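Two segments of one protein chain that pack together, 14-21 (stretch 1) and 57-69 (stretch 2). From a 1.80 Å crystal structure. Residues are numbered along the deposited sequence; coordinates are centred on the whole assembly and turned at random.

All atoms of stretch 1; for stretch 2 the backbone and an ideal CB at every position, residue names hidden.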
# COMPACT_ATOMS: atom_id res chain seq x y z
N PRO A 14 -0.73 -18.91 -7.97
CA PRO A 14 -0.75 -18.22 -9.27
C PRO A 14 -1.55 -16.92 -9.22
O PRO A 14 -2.62 -16.86 -8.61
CB PRO A 14 -1.41 -19.24 -10.21
CG PRO A 14 -1.13 -20.57 -9.58
CD PRO A 14 -1.12 -20.33 -8.09
N LEU A 15 -1.02 -15.89 -9.87
CA LEU A 15 -1.65 -14.58 -9.74
C LEU A 15 -3.07 -14.57 -10.29
O LEU A 15 -3.95 -13.89 -9.76
CB LEU A 15 -0.82 -13.51 -10.43
CG LEU A 15 -1.36 -12.08 -10.42
CD1 LEU A 15 -1.44 -11.54 -9.01
CD2 LEU A 15 -0.43 -11.21 -11.28
N ILE A 16 -3.32 -15.34 -11.35
CA ILE A 16 -4.64 -15.32 -11.94
C ILE A 16 -5.72 -15.79 -10.97
O ILE A 16 -6.89 -15.46 -11.16
CB ILE A 16 -4.64 -16.15 -13.24
CG1 ILE A 16 -5.85 -15.79 -14.11
CG2 ILE A 16 -4.56 -17.63 -12.91
CD1 ILE A 16 -5.63 -16.02 -15.57
N ASN A 17 -5.36 -16.55 -9.93
CA ASN A 17 -6.35 -16.96 -8.93
C ASN A 17 -7.07 -15.77 -8.32
O ASN A 17 -8.23 -15.90 -7.90
CB ASN A 17 -5.70 -17.79 -7.81
CG ASN A 17 -5.39 -19.23 -8.24
OD1 ASN A 17 -5.23 -19.51 -9.42
ND2 ASN A 17 -5.31 -20.14 -7.27
N ALA A 18 -6.41 -14.61 -8.26
CA ALA A 18 -7.03 -13.44 -7.65
C ALA A 18 -8.23 -12.96 -8.44
O ALA A 18 -9.15 -12.38 -7.86
CB ALA A 18 -6.01 -12.32 -7.49
N SER A 19 -8.26 -13.21 -9.76
CA SER A 19 -9.37 -12.78 -10.60
C SER A 19 -10.69 -13.44 -10.21
O SER A 19 -11.75 -12.91 -10.56
CB SER A 19 -9.07 -13.08 -12.07
OG SER A 19 -9.17 -14.48 -12.30
N GLU A 20 -10.66 -14.57 -9.50
CA GLU A 20 -11.88 -15.25 -9.10
C GLU A 20 -12.19 -15.08 -7.62
O GLU A 20 -13.05 -15.77 -7.08
CB GLU A 20 -11.80 -16.74 -9.45
CG GLU A 20 -11.34 -17.00 -10.88
CD GLU A 20 -12.34 -16.57 -11.95
OE1 GLU A 20 -13.43 -16.07 -11.61
OE2 GLU A 20 -12.02 -16.74 -13.15
N LEU A 21 -11.50 -14.16 -6.95
CA LEU A 21 -11.67 -13.93 -5.52
C LEU A 21 -12.20 -12.52 -5.29
O LEU A 21 -12.14 -11.67 -6.19
CB LEU A 21 -10.33 -14.14 -4.80
CG LEU A 21 -10.00 -15.63 -4.78
CD1 LEU A 21 -8.55 -15.83 -4.38
CD2 LEU A 21 -10.94 -16.36 -3.82
N UNK A 57 2.91 -14.90 -17.70
CA UNK A 57 1.73 -15.21 -16.89
C UNK A 57 1.21 -13.98 -16.16
O UNK A 57 -0.00 -13.78 -16.02
CB UNK A 57 2.05 -16.31 -15.88
N UNK A 58 2.13 -13.14 -15.67
CA UNK A 58 1.72 -11.93 -14.97
C UNK A 58 0.93 -11.02 -15.90
O UNK A 58 -0.17 -10.56 -15.56
CB UNK A 58 2.94 -11.19 -14.41
N UNK A 59 1.47 -10.78 -17.09
CA UNK A 59 0.81 -9.89 -18.06
C UNK A 59 -0.61 -10.36 -18.34
O UNK A 59 -1.55 -9.57 -18.37
CB UNK A 59 1.61 -9.83 -19.36
N UNK A 60 -0.79 -11.67 -18.54
CA UNK A 60 -2.13 -12.19 -18.81
C UNK A 60 -3.02 -12.08 -17.58
O UNK A 60 -4.18 -11.69 -17.68
CB UNK A 60 -2.05 -13.65 -19.27
N UNK A 61 -2.47 -12.39 -16.40
CA UNK A 61 -3.27 -12.31 -15.19
C UNK A 61 -3.81 -10.90 -14.96
O UNK A 61 -4.96 -10.73 -14.54
CB UNK A 61 -2.44 -12.76 -13.98
N UNK A 62 -2.99 -9.89 -15.25
CA UNK A 62 -3.43 -8.50 -15.10
C UNK A 62 -4.61 -8.21 -16.01
O UNK A 62 -5.59 -7.56 -15.60
CB UNK A 62 -2.28 -7.53 -15.40
N UNK A 63 -4.55 -8.67 -17.26
CA UNK A 63 -5.65 -8.45 -18.19
C UNK A 63 -6.92 -9.13 -17.69
O UNK A 63 -8.01 -8.55 -17.75
CB UNK A 63 -5.28 -8.96 -19.58
N UNK A 64 -6.80 -10.36 -17.19
CA UNK A 64 -7.96 -11.09 -16.71
C UNK A 64 -8.55 -10.42 -15.48
O UNK A 64 -9.78 -10.28 -15.36
CB UNK A 64 -7.59 -12.54 -16.40
N UNK A 65 -7.70 -9.99 -14.55
CA UNK A 65 -8.17 -9.26 -13.38
C UNK A 65 -8.91 -7.99 -13.79
O UNK A 65 -10.01 -7.70 -13.30
CB UNK A 65 -7.00 -8.92 -12.46
N UNK A 66 -8.32 -7.23 -14.71
CA UNK A 66 -8.94 -6.00 -15.19
C UNK A 66 -10.26 -6.28 -15.90
O UNK A 66 -11.22 -5.51 -15.76
CB UNK A 66 -7.99 -5.26 -16.13
N UNK A 67 -10.36 -7.39 -16.62
CA UNK A 67 -11.64 -7.77 -17.29
C UNK A 67 -12.70 -7.98 -16.23
O UNK A 67 -13.85 -7.81 -16.49
CB UNK A 67 -11.48 -9.03 -18.14
N UNK A 68 -12.28 -8.35 -15.05
CA UNK A 68 -13.17 -8.58 -13.96
C UNK A 68 -13.52 -7.29 -13.24
O UNK A 68 -14.32 -7.31 -12.35
CB UNK A 68 -12.55 -9.59 -12.99
N UNK A 69 -12.91 -6.19 -13.61
CA UNK A 69 -13.17 -4.95 -12.94
C UNK A 69 -12.32 -4.74 -11.70
O UNK A 69 -12.60 -3.89 -10.90
CB UNK A 69 -14.65 -4.88 -12.57

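Position 57 sits on a helix already under way, its CB sideways to stretch 1 with nothing of that stretch within 5.5 Å. Contact sets no rule here, so any helix-tolerant residue would do; the deposited one is Asn57. At 58 the CB points away, yet the ideal CB lies 4.6 Å from CD2 of Leu15, so a small or branched side chain could graze the leucine. Thr58 does so, with CG2 4.1 Å from Leu15 CD2. Position 59 points away, and stretch 1 sets no limit on a helix-tolerant side chain; it is Ile59. Position 60 lies sideways and out of touch, and a polar residue is as good as any: Glu60.

At 61 the CB points toward stretch 1, and the ideal CB is already 3.7 Å from Leu15 CD2 and 3.8 Å from Ile16 N. That spacing favours alanine, perhaps glycine or serine. Ala61 it is, and its methyl meets both neighbours: CB is 3.7 Å from Leu15 CD2 and 4.1 Å from Ile16 CB.

Positions 62 and 63, one pointing away and the other out of reach, would accept any helix-tolerant residue; they hold Ile62 and Lys63.

At 64 the CB points toward stretch 1 again, 4.1 Å from Ile16 CD1 and 4.6 Å from Ser19 CB. A modest, mostly apolar group would suit: valine or alanine, perhaps threonine. Val64 places CG2 3.8 Å from Ile16 CD1, while CG1 lies 3.7 Å from Ser19 OG, a hydroxyl that already donates its hydrogen to Ile16 O at 2.7 Å.

Position 65 starts sideways, its ideal CB 4.7 Å from Ser19 CB, with Leu15 and Ala18 lying farther along. A long, flexible apolar chain such as methionine could reach both; leucine might go only part of the way. Met65 does it, its end coming nearer: CG is 4.0 Å from Ser19 CB, SD 4.0 Å from Ala18 CB, and CE 3.8 Å from Leu15 CG.

Positions 66 and 67 are out of reach, so again any helix-tolerant residue would serve; Gln66 and His67 fill them, Gln66 NE2 being hydrogen-bonded elsewhere in the structure.

At 68 the CB points toward stretch 1, 4.2 Å from Ser19 O, and the carboxylate of Glu20 invites a long cation, lysine or arginine. Lys68 runs CG past Ser19 O at 3.5 Å and brings NZ 3.3 Å from Glu20 OE1, a salt bridge whose hydrogen bond is weak.

Position 69 has a positive phi of 86°, and a CB would jam against the preceding carbonyl. Glycine is called for, and Gly69 completes a Schellman motif.

Stretch 2, residues 57-69: NTIEAIKVMQHKG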
# COMPACT_ATOMS: atom_id res chain seq x y z
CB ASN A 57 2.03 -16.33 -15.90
CG ASN A 57 2.01 -17.71 -16.53
OD1 ASN A 57 1.54 -17.89 -17.65
ND2 ASN A 57 2.53 -18.71 -15.81
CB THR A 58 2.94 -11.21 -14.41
OG1 THR A 58 3.60 -12.04 -13.45
CG2 THR A 58 2.57 -9.88 -13.78
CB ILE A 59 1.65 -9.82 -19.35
CG1 ILE A 59 2.98 -9.10 -19.07
CG2 ILE A 59 0.87 -9.11 -20.44
CD1 ILE A 59 3.97 -9.14 -20.24
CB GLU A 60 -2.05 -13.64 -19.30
CG GLU A 60 -3.41 -14.31 -19.54
CD GLU A 60 -4.26 -13.65 -20.62
OE1 GLU A 60 -3.75 -12.78 -21.36
OE2 GLU A 60 -5.46 -13.99 -20.73
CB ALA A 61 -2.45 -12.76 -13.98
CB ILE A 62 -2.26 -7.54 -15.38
CG1 ILE A 62 -1.13 -7.75 -14.36
CG2 ILE A 62 -2.75 -6.10 -15.43
CD1 ILE A 62 0.19 -7.09 -14.74
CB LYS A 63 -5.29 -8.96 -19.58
CG LYS A 63 -4.23 -8.14 -20.30
CD LYS A 63 -3.89 -8.78 -21.65
CE LYS A 63 -2.65 -8.15 -22.28
NZ LYS A 63 -2.18 -8.92 -23.47
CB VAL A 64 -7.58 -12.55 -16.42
CG1 VAL A 64 -8.72 -13.27 -15.73
CG2 VAL A 64 -7.19 -13.27 -17.72
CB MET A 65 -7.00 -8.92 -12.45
CG MET A 65 -6.49 -10.10 -11.64
SD MET A 65 -5.30 -9.60 -10.35
CE MET A 65 -3.82 -9.40 -11.35
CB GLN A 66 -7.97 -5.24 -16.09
CG GLN A 66 -6.90 -4.52 -15.28
CD GLN A 66 -5.78 -3.97 -16.12
OE1 GLN A 66 -5.54 -4.43 -17.24
NE2 GLN A 66 -5.07 -2.98 -15.59
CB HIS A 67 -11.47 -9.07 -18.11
CG HIS A 67 -12.71 -9.61 -18.77
ND1 HIS A 67 -13.42 -8.94 -19.75
CD2 HIS A 67 -13.28 -10.84 -18.71
CE1 HIS A 67 -14.42 -9.68 -20.16
NE2 HIS A 67 -14.34 -10.85 -19.56
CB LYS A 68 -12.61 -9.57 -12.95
CG LYS A 68 -12.40 -11.01 -13.38
CD LYS A 68 -13.69 -11.77 -13.29
CE LYS A 68 -13.52 -13.15 -13.85
NZ LYS A 68 -14.78 -13.88 -13.62
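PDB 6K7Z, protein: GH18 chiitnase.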